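Local structure of predicted metal-dependent phosphohydrolase (Magnetospirillum magnetotacticum MS-1, 3KH1) at residues Arg135-Leu147 against Leu171-Ala185. The protein probably acts as a metal-dependent phosphohydrolase of the HD-domain family, with a likely 5'-deoxynucleotidase activity. Residues are numbered along the deposited sequence; the frame is centred on the assembly and turned at random.
Sequences RFADALDRLQPLL and LPRIEAGSKRLGAYA
The guanidinium of Arg173 carries the CD of Arg142 over one face, 3.6 Å above its plane and offset toward the rim, and the carboxylate of Asp138 at its edge, carboxylate and guanidinium planes 10° apart. This side-on salt bridge lies in the mainly helical HD domain, where helix 132-151 packs on the end of helix 164-177 and the start of helix 179-195. Arg173 NE and NH2 each meet a syn lone pair of Asp138, NH2 to OD1 at 2.8 Å and nearly straight at 174°. A bend at chi3 (65°) turns the Arg173 head along the Asp138 carboxylate. With an alanine at Arg173, Asp138 would probably lose both bonds and its charged mate, and the flat group beneath Arg142 CD would be gone. The ring of Phe136 takes Leu140 CG on one face, while its edge meets Gly177 O, 3.5 Å from CD1. The Tyr184 ring meets Leu143 CD1 and Leu147 CD2 at its edge, and Met14 of the second subunit packs on Tyr184 and Leu143. The side chain of Ile174 sits as a knob among Ala139, Arg142, Leu143 and Leu146, its CD1 tip to tip with Leu146 CD1 at 3.6 Å. Near the salt bridge, one water donates to both Asp138 OD2 (2.8 Å) and Arg173 O (2.9 Å).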
ATOM      1  N   ARG A 135       4.051  14.433  11.380  1.00 12.42           N
ATOM      2  CA  ARG A 135       3.160  14.306  12.503  1.00 13.07           C
ATOM      3  C   ARG A 135       1.824  13.684  12.106  1.00 12.55           C
ATOM      4  O   ARG A 135       1.285  12.840  12.831  1.00 12.24           O
ATOM      5  CB  ARG A 135       2.915  15.625  13.241  1.00 14.33           C
ATOM      6  CG  ARG A 135       4.108  16.052  14.082  1.00 16.73           C
ATOM      7  CD  ARG A 135       3.845  17.296  14.892  1.00 22.62           C
ATOM      8  NE  ARG A 135       4.237  18.450  14.135  1.00 29.59           N
ATOM      9  CZ  ARG A 135       3.425  19.311  13.540  1.00 32.41           C
ATOM     10  NH1 ARG A 135       2.092  19.156  13.548  1.00 34.70           N
ATOM     11  NH2 ARG A 135       3.974  20.336  12.890  1.00 32.05           N
ATOM     12  N   PHE A 136       1.294  14.069  10.949  1.00 12.27           N
ATOM     13  CA  PHE A 136       0.021  13.485  10.510  1.00 12.03           C
ATOM     14  C   PHE A 136       0.237  12.017  10.114  1.00 10.87           C
ATOM     15  O   PHE A 136      -0.526  11.162  10.485  1.00 11.47           O
ATOM     16  CB  PHE A 136      -0.608  14.314   9.398  1.00 12.32           C
ATOM     17  CG  PHE A 136      -2.016  13.927   9.104  1.00 13.20           C
ATOM     18  CD1 PHE A 136      -3.017  14.093  10.054  1.00 14.57           C
ATOM     19  CD2 PHE A 136      -2.366  13.394   7.855  1.00 12.89           C
ATOM     20  CE1 PHE A 136      -4.291  13.700   9.769  1.00 15.71           C
ATOM     21  CE2 PHE A 136      -3.683  13.008   7.566  1.00 14.01           C
ATOM     22  CZ  PHE A 136      -4.621  13.178   8.514  1.00 13.98           C
ATOM     23  N   ALA A 137       1.334  11.741   9.400  1.00 11.28           N
ATOM     24  CA  ALA A 137       1.683  10.358   9.049  1.00 11.20           C
ATOM     25  C   ALA A 137       1.808   9.481  10.298  1.00 10.26           C
ATOM     26  O   ALA A 137       1.234   8.377  10.381  1.00 11.20           O
ATOM     27  CB  ALA A 137       3.013  10.344   8.277  1.00 10.52           C
ATOM     28  N   ASP A 138       2.545   9.966  11.296  1.00 10.86           N
ATOM     29  CA  ASP A 138       2.776   9.206  12.514  1.00 10.79           C
ATOM     30  C   ASP A 138       1.464   8.995  13.293  1.00 10.79           C
ATOM     31  O   ASP A 138       1.225   7.920  13.845  1.00 10.35           O
ATOM     32  CB  ASP A 138       3.800   9.917  13.400  1.00 11.96           C
ATOM     33  CG  ASP A 138       4.242   9.078  14.585  1.00 12.32           C
ATOM     34  OD1 ASP A 138       4.862   8.013  14.359  1.00 14.09           O
ATOM     35  OD2 ASP A 138       4.005   9.527  15.735  1.00 13.40           O
ATOM     36  N   ALA A 139       0.600  10.011  13.313  1.00 10.91           N
ATOM     37  CA  ALA A 139      -0.680   9.888  14.015  1.00 10.76           C
ATOM     38  C   ALA A 139      -1.531   8.777  13.400  1.00 11.22           C
ATOM     39  O   ALA A 139      -2.126   7.961  14.118  1.00 11.12           O
ATOM     40  CB  ALA A 139      -1.384  11.246  13.934  1.00 11.73           C
ATOM     41  N   LEU A 140      -1.553   8.700  12.076  1.00 11.41           N
ATOM     42  CA  LEU A 140      -2.337   7.681  11.411  1.00 11.63           C
ATOM     43  C   LEU A 140      -1.768   6.313  11.667  1.00 10.80           C
ATOM     44  O   LEU A 140      -2.466   5.325  11.921  1.00 11.20           O
ATOM     45  CB  LEU A 140      -2.383   7.917   9.928  1.00 11.86           C
ATOM     46  CG  LEU A 140      -3.067   9.195   9.500  1.00 11.96           C
ATOM     47  CD1 LEU A 140      -2.731   9.491   8.029  1.00 15.60           C
ATOM     48  CD2 LEU A 140      -4.563   9.060   9.708  1.00 16.14           C
ATOM     49  N   ASP A 141      -0.456   6.213  11.631  1.00 10.19           N
ATOM     50  CA  ASP A 141       0.241   4.965  11.878  1.00 10.98           C
ATOM     51  C   ASP A 141       0.031   4.446  13.296  1.00 11.51           C
ATOM     52  O   ASP A 141      -0.019   3.232  13.528  1.00 11.93           O
ATOM     53  CB  ASP A 141       1.723   5.101  11.624  1.00 12.53           C
ATOM     54  CG  ASP A 141       2.405   3.786  11.641  1.00 13.60           C
ATOM     55  OD1 ASP A 141       2.083   2.964  10.757  1.00 16.26           O
ATOM     56  OD2 ASP A 141       3.267   3.618  12.493  1.00 16.35           O
ATOM     57  N   ARG A 142      -0.098   5.367  14.253  1.00 10.51           N
ATOM     58  CA  ARG A 142      -0.327   4.988  15.641  1.00 11.50           C
ATOM     59  C   ARG A 142      -1.795   4.694  15.911  1.00 10.57           C
ATOM     60  O   ARG A 142      -2.145   3.920  16.816  1.00 11.81           O
ATOM     61  CB  ARG A 142       0.156   6.103  16.566  1.00 12.48           C
ATOM     62  CG  ARG A 142       1.667   6.290  16.575  1.00 14.18           C
ATOM     63  CD  ARG A 142       2.329   5.522  17.648  1.00 15.20           C
ATOM     64  NE  ARG A 142       2.034   4.093  17.739  1.00 16.33           N
ATOM     65  CZ  ARG A 142       2.635   3.104  17.052  1.00 17.63           C
ATOM     66  NH1 ARG A 142       3.652   3.344  16.210  1.00 20.17           N
ATOM     67  NH2 ARG A 142       2.274   1.835  17.269  1.00 20.98           N
ATOM     68  N   LEU A 143      -2.706   5.302  15.143  1.00 11.04           N
ATOM     69  CA  LEU A 143      -4.149   5.057  15.339  1.00 10.14           C
ATOM     70  C   LEU A 143      -4.551   3.679  14.887  1.00  9.62           C
ATOM     71  O   LEU A 143      -5.355   2.994  15.531  1.00 10.20           O
ATOM     72  CB  LEU A 143      -4.909   6.087  14.526  1.00 10.48           C
ATOM     73  CG  LEU A 143      -6.440   5.977  14.496  1.00 10.40           C
ATOM     74  CD1 LEU A 143      -7.054   6.054  15.915  1.00 13.81           C
ATOM     75  CD2 LEU A 143      -7.078   7.049  13.595  1.00 12.94           C
ATOM     76  N   GLN A 144      -4.030   3.275  13.736  1.00 10.37           N
ATOM     77  CA  GLN A 144      -4.497   2.034  13.137  1.00 10.56           C
ATOM     78  C   GLN A 144      -4.363   0.783  14.038  1.00  9.57           C
ATOM     79  O   GLN A 144      -5.315  -0.028  14.104  1.00 10.09           O
ATOM     80  CB  GLN A 144      -3.902   1.843  11.744  1.00  9.87           C
ATOM     81  CG  GLN A 144      -4.372   0.606  10.955  1.00 10.82           C
ATOM     82  CD  GLN A 144      -3.471  -0.584  11.093  1.00 10.50           C
ATOM     83  OE1 GLN A 144      -2.575  -0.642  11.958  1.00 11.32           O
ATOM     84  NE2 GLN A 144      -3.641  -1.541  10.151  1.00 11.19           N
ATOM     85  N   PRO A 145      -3.241   0.605  14.748  1.00  9.34           N
ATOM     86  CA  PRO A 145      -3.155  -0.569  15.607  1.00 10.04           C
ATOM     87  C   PRO A 145      -4.171  -0.543  16.745  1.00  9.66           C
ATOM     88  O   PRO A 145      -4.558  -1.595  17.245  1.00 11.05           O
ATOM     89  CB  PRO A 145      -1.708  -0.585  16.110  1.00 11.26           C
ATOM     90  CG  PRO A 145      -1.025   0.308  15.200  1.00 14.79           C
ATOM     91  CD  PRO A 145      -1.934   1.266  14.591  1.00 10.80           C
ATOM     92  N   LEU A 146      -4.531   0.641  17.211  1.00  9.71           N
ATOM     93  CA  LEU A 146      -5.590   0.777  18.225  1.00 10.84           C
ATOM     94  C   LEU A 146      -6.924   0.283  17.696  1.00  9.83           C
ATOM     95  O   LEU A 146      -7.657  -0.473  18.362  1.00 10.76           O
ATOM     96  CB  LEU A 146      -5.700   2.208  18.733  1.00 11.07           C
ATOM     97  CG  LEU A 146      -4.431   2.823  19.304  1.00 13.25           C
ATOM     98  CD1 LEU A 146      -4.708   4.286  19.749  1.00 16.16           C
ATOM     99  CD2 LEU A 146      -3.818   2.013  20.417  1.00 15.29           C
ATOM    100  N   LEU A 147      -7.226   0.687  16.463  1.00  9.81           N
ATOM    101  CA  LEU A 147      -8.415   0.180  15.779  1.00 10.82           C
ATOM    102  C   LEU A 147      -8.417  -1.324  15.730  1.00 10.44           C
ATOM    103  O   LEU A 147      -9.442  -1.976  16.009  1.00 10.86           O
ATOM    104  CB  LEU A 147      -8.515   0.751  14.364  1.00 10.74           C
ATOM    105  CG  LEU A 147      -8.632   2.276  14.185  1.00 10.52           C
ATOM    106  CD1 LEU A 147      -8.673   2.659  12.708  1.00 12.59           C
ATOM    107  CD2 LEU A 147      -9.844   2.834  14.849  1.00 14.55           C
ATOM    108  N   LEU A 171      -0.555   7.852  22.884  1.00 16.40           N
ATOM    109  CA  LEU A 171      -1.692   8.650  22.431  1.00 15.52           C
ATOM    110  C   LEU A 171      -1.314  10.113  22.064  1.00 15.80           C
ATOM    111  O   LEU A 171      -1.885  10.672  21.115  1.00 16.02           O
ATOM    112  CB  LEU A 171      -2.839   8.634  23.450  1.00 15.70           C
ATOM    113  CG  LEU A 171      -3.615   7.301  23.495  1.00 16.58           C
ATOM    114  CD1 LEU A 171      -4.520   7.222  24.678  1.00 18.18           C
ATOM    115  CD2 LEU A 171      -4.457   7.083  22.234  1.00 20.53           C
ATOM    116  N   PRO A 172      -0.330  10.730  22.764  1.00 16.20           N
ATOM    117  CA  PRO A 172       0.013  12.097  22.352  1.00 16.80           C
ATOM    118  C   PRO A 172       0.565  12.200  20.925  1.00 15.72           C
ATOM    119  O   PRO A 172       0.484  13.272  20.306  1.00 16.75           O
ATOM    120  CB  PRO A 172       1.067  12.507  23.375  1.00 18.49           C
ATOM    121  CG  PRO A 172       0.712  11.661  24.591  1.00 18.55           C
ATOM    122  CD  PRO A 172       0.321  10.352  24.027  1.00 17.94           C
ATOM    123  N   ARG A 173       1.084  11.112  20.391  1.00 15.00           N
ATOM    124  CA  ARG A 173       1.537  11.125  19.003  1.00 14.49           C
ATOM    125  C   ARG A 173       0.373  11.253  18.029  1.00 13.55           C
ATOM    126  O   ARG A 173       0.523  11.812  16.946  1.00 14.31           O
ATOM    127  CB  ARG A 173       2.407   9.913  18.696  1.00 14.62           C
ATOM    128  CG  ARG A 173       3.774   9.998  19.335  1.00 14.99           C
ATOM    129  CD  ARG A 173       4.537   8.697  19.405  1.00 15.31           C
ATOM    130  NE  ARG A 173       4.875   8.186  18.104  1.00 14.23           N
ATOM    131  CZ  ARG A 173       5.695   7.165  17.899  1.00 15.56           C
ATOM    132  NH1 ARG A 173       6.261   6.534  18.933  1.00 17.52           N
ATOM    133  NH2 ARG A 173       5.934   6.743  16.662  1.00 15.71           N
ATOM    134  N   ILE A 174      -0.778  10.690  18.369  1.00 12.45           N
ATOM    135  CA  ILE A 174      -1.980  10.869  17.568  1.00 12.56           C
ATOM    136  C   ILE A 174      -2.465  12.315  17.701  1.00 13.39           C
ATOM    137  O   ILE A 174      -2.744  13.001  16.701  1.00 13.82           O
ATOM    138  CB  ILE A 174      -3.050   9.828  17.921  1.00 12.54           C
ATOM    139  CG1 ILE A 174      -2.467   8.393  17.797  1.00 12.12           C
ATOM    140  CG2 ILE A 174      -4.267  10.014  17.025  1.00 14.04           C
ATOM    141  CD1 ILE A 174      -3.427   7.300  18.265  1.00 12.94           C
ATOM    142  N   GLU A 175      -2.546  12.791  18.935  1.00 15.12           N
ATOM    143  CA  GLU A 175      -2.968  14.163  19.208  1.00 16.29           C
ATOM    144  C   GLU A 175      -2.114  15.165  18.462  1.00 17.04           C
ATOM    145  O   GLU A 175      -2.631  16.167  17.993  1.00 18.65           O
ATOM    146  CB  GLU A 175      -2.883  14.432  20.720  1.00 17.20           C
ATOM    147  CG  GLU A 175      -3.475  15.718  21.159  1.00 20.80           C
ATOM    148  CD  GLU A 175      -4.996  15.712  21.285  1.00 23.22           C
ATOM    149  OE1 GLU A 175      -5.641  14.674  20.986  1.00 27.17           O
ATOM    150  OE2 GLU A 175      -5.560  16.777  21.669  1.00 27.98           O
ATOM    151  N   ALA A 176      -0.822  14.893  18.366  1.00 17.45           N
ATOM    152  CA  ALA A 176       0.093  15.800  17.702  1.00 17.94           C
ATOM    153  C   ALA A 176      -0.226  15.987  16.215  1.00 18.11           C
ATOM    154  O   ALA A 176       0.112  17.044  15.642  1.00 19.93           O
ATOM    155  CB  ALA A 176       1.558  15.353  17.924  1.00 19.11           C
ATOM    156  N   GLY A 177      -0.869  14.996  15.586  1.00 16.50           N
ATOM    157  CA  GLY A 177      -1.280  15.070  14.190  1.00 16.87           C
ATOM    158  C   GLY A 177      -2.699  15.544  13.975  1.00 16.71           C
ATOM    159  O   GLY A 177      -3.004  16.137  12.956  1.00 18.91           O
ATOM    160  N   SER A 178      -3.594  15.254  14.928  1.00 16.13           N
ATOM    161  CA  SER A 178      -4.992  15.637  14.841  1.00 16.30           C
ATOM    162  C   SER A 178      -5.636  15.551  16.215  1.00 17.04           C
ATOM    163  O   SER A 178      -5.720  14.475  16.783  1.00 16.05           O
ATOM    164  CB  SER A 178      -5.776  14.707  13.910  1.00 16.81           C
ATOM    165  OG  SER A 178      -7.161  14.967  13.990  1.00 18.71           O
ATOM    166  N   LYS A 179      -6.110  16.680  16.727  1.00 18.09           N
ATOM    167  CA  LYS A 179      -6.826  16.684  17.974  1.00 19.23           C
ATOM    168  C   LYS A 179      -8.097  15.820  17.905  1.00 18.49           C
ATOM    169  O   LYS A 179      -8.413  15.104  18.850  1.00 19.25           O
ATOM    170  CB  LYS A 179      -7.164  18.118  18.434  1.00 21.40           C
ATOM    171  CG  LYS A 179      -5.944  18.915  18.876  1.00 24.35           C
ATOM    172  CD  LYS A 179      -6.344  20.249  19.533  1.00 28.71           C
ATOM    173  N   ARG A 180      -8.804  15.860  16.778  1.00 17.59           N
ATOM    174  CA  ARG A 180     -10.031  15.082  16.638  0.50 17.96           C
ATOM    175  C   ARG A 180      -9.713  13.563  16.636  1.00 16.82           C
ATOM    176  O   ARG A 180     -10.414  12.763  17.271  1.00 17.00           O
ATOM    177  CB  ARG A 180     -10.767  15.502  15.366  0.50 18.73           C
ATOM    178  CG  ARG A 180     -12.153  14.899  15.172  0.50 21.43           C
ATOM    179  CD  ARG A 180     -13.279  15.596  15.983  0.50 23.42           C
ATOM    180  NE  ARG A 180     -14.423  14.696  16.194  0.50 25.12           N
ATOM    181  CZ  ARG A 180     -14.389  13.576  16.931  0.50 25.62           C
ATOM    182  NH1 ARG A 180     -13.274  13.194  17.572  0.50 21.31           N
ATOM    183  NH2 ARG A 180     -15.489  12.830  17.040  0.50 27.46           N
ATOM    184  N   LEU A 181      -8.678  13.149  15.902  1.00 15.77           N
ATOM    185  CA  LEU A 181      -8.310  11.733  15.913  1.00 14.09           C
ATOM    186  C   LEU A 181      -7.750  11.327  17.273  1.00 14.41           C
ATOM    187  O   LEU A 181      -7.980  10.191  17.715  1.00 14.29           O
ATOM    188  CB  LEU A 181      -7.374  11.374  14.758  1.00 14.39           C
ATOM    189  CG  LEU A 181      -7.893  11.594  13.339  1.00 15.86           C
ATOM    190  CD1 LEU A 181      -6.774  11.210  12.381  1.00 15.56           C
ATOM    191  CD2 LEU A 181      -9.224  10.864  13.041  1.00 17.84           C
ATOM    192  N   GLY A 182      -7.033  12.228  17.953  1.00 14.56           N
ATOM    193  CA  GLY A 182      -6.593  11.922  19.290  1.00 14.54           C
ATOM    194  C   GLY A 182      -7.731  11.686  20.264  1.00 14.96           C
ATOM    195  O   GLY A 182      -7.686  10.770  21.074  1.00 15.46           O
ATOM    196  N   ALA A 183      -8.754  12.523  20.200  1.00 15.39           N
ATOM    197  CA  ALA A 183      -9.946  12.363  21.025  1.00 15.83           C
ATOM    198  C   ALA A 183     -10.654  11.056  20.725  1.00 15.40           C
ATOM    199  O   ALA A 183     -11.078  10.349  21.647  1.00 15.70           O
ATOM    200  CB  ALA A 183     -10.898  13.596  20.826  1.00 17.05           C
ATOM    201  N   TYR A 184     -10.735  10.693  19.432  1.00 14.45           N
ATOM    202  CA  TYR A 184     -11.310   9.402  19.061  1.00 14.19           C
ATOM    203  C   TYR A 184     -10.554   8.271  19.683  1.00 13.11           C
ATOM    204  O   TYR A 184     -11.121   7.349  20.275  1.00 13.23           O
ATOM    205  CB  TYR A 184     -11.395   9.272  17.549  1.00 14.32           C
ATOM    206  CG  TYR A 184     -12.034   8.000  17.099  1.00 13.50           C
ATOM    207  CD1 TYR A 184     -11.283   6.858  16.879  1.00 14.61           C
ATOM    208  CD2 TYR A 184     -13.411   7.918  16.926  1.00 14.85           C
ATOM    209  CE1 TYR A 184     -11.901   5.664  16.533  1.00 14.05           C
ATOM    210  CE2 TYR A 184     -13.998   6.731  16.504  1.00 15.11           C
ATOM    211  CZ  TYR A 184     -13.239   5.612  16.326  1.00 13.24           C
ATOM    212  OH  TYR A 184     -13.827   4.430  15.928  1.00 14.41           O
ATOM    213  N   ALA A 185      -9.241   8.321  19.524  1.00 12.52           N
ATOM    214  CA  ALA A 185      -8.376   7.290  20.039  1.00 12.97           C
ATOM    215  C   ALA A 185      -8.495   7.150  21.541  1.00 12.21           C
ATOM    216  O   ALA A 185      -8.555   6.023  22.038  1.00 12.69           O
ATOM    217  CB  ALA A 185      -6.946   7.552  19.645  1.00 14.05           C
TER
HETATM  218  O   HOH W   1       3.310  12.178  16.085  1.00 18.16           O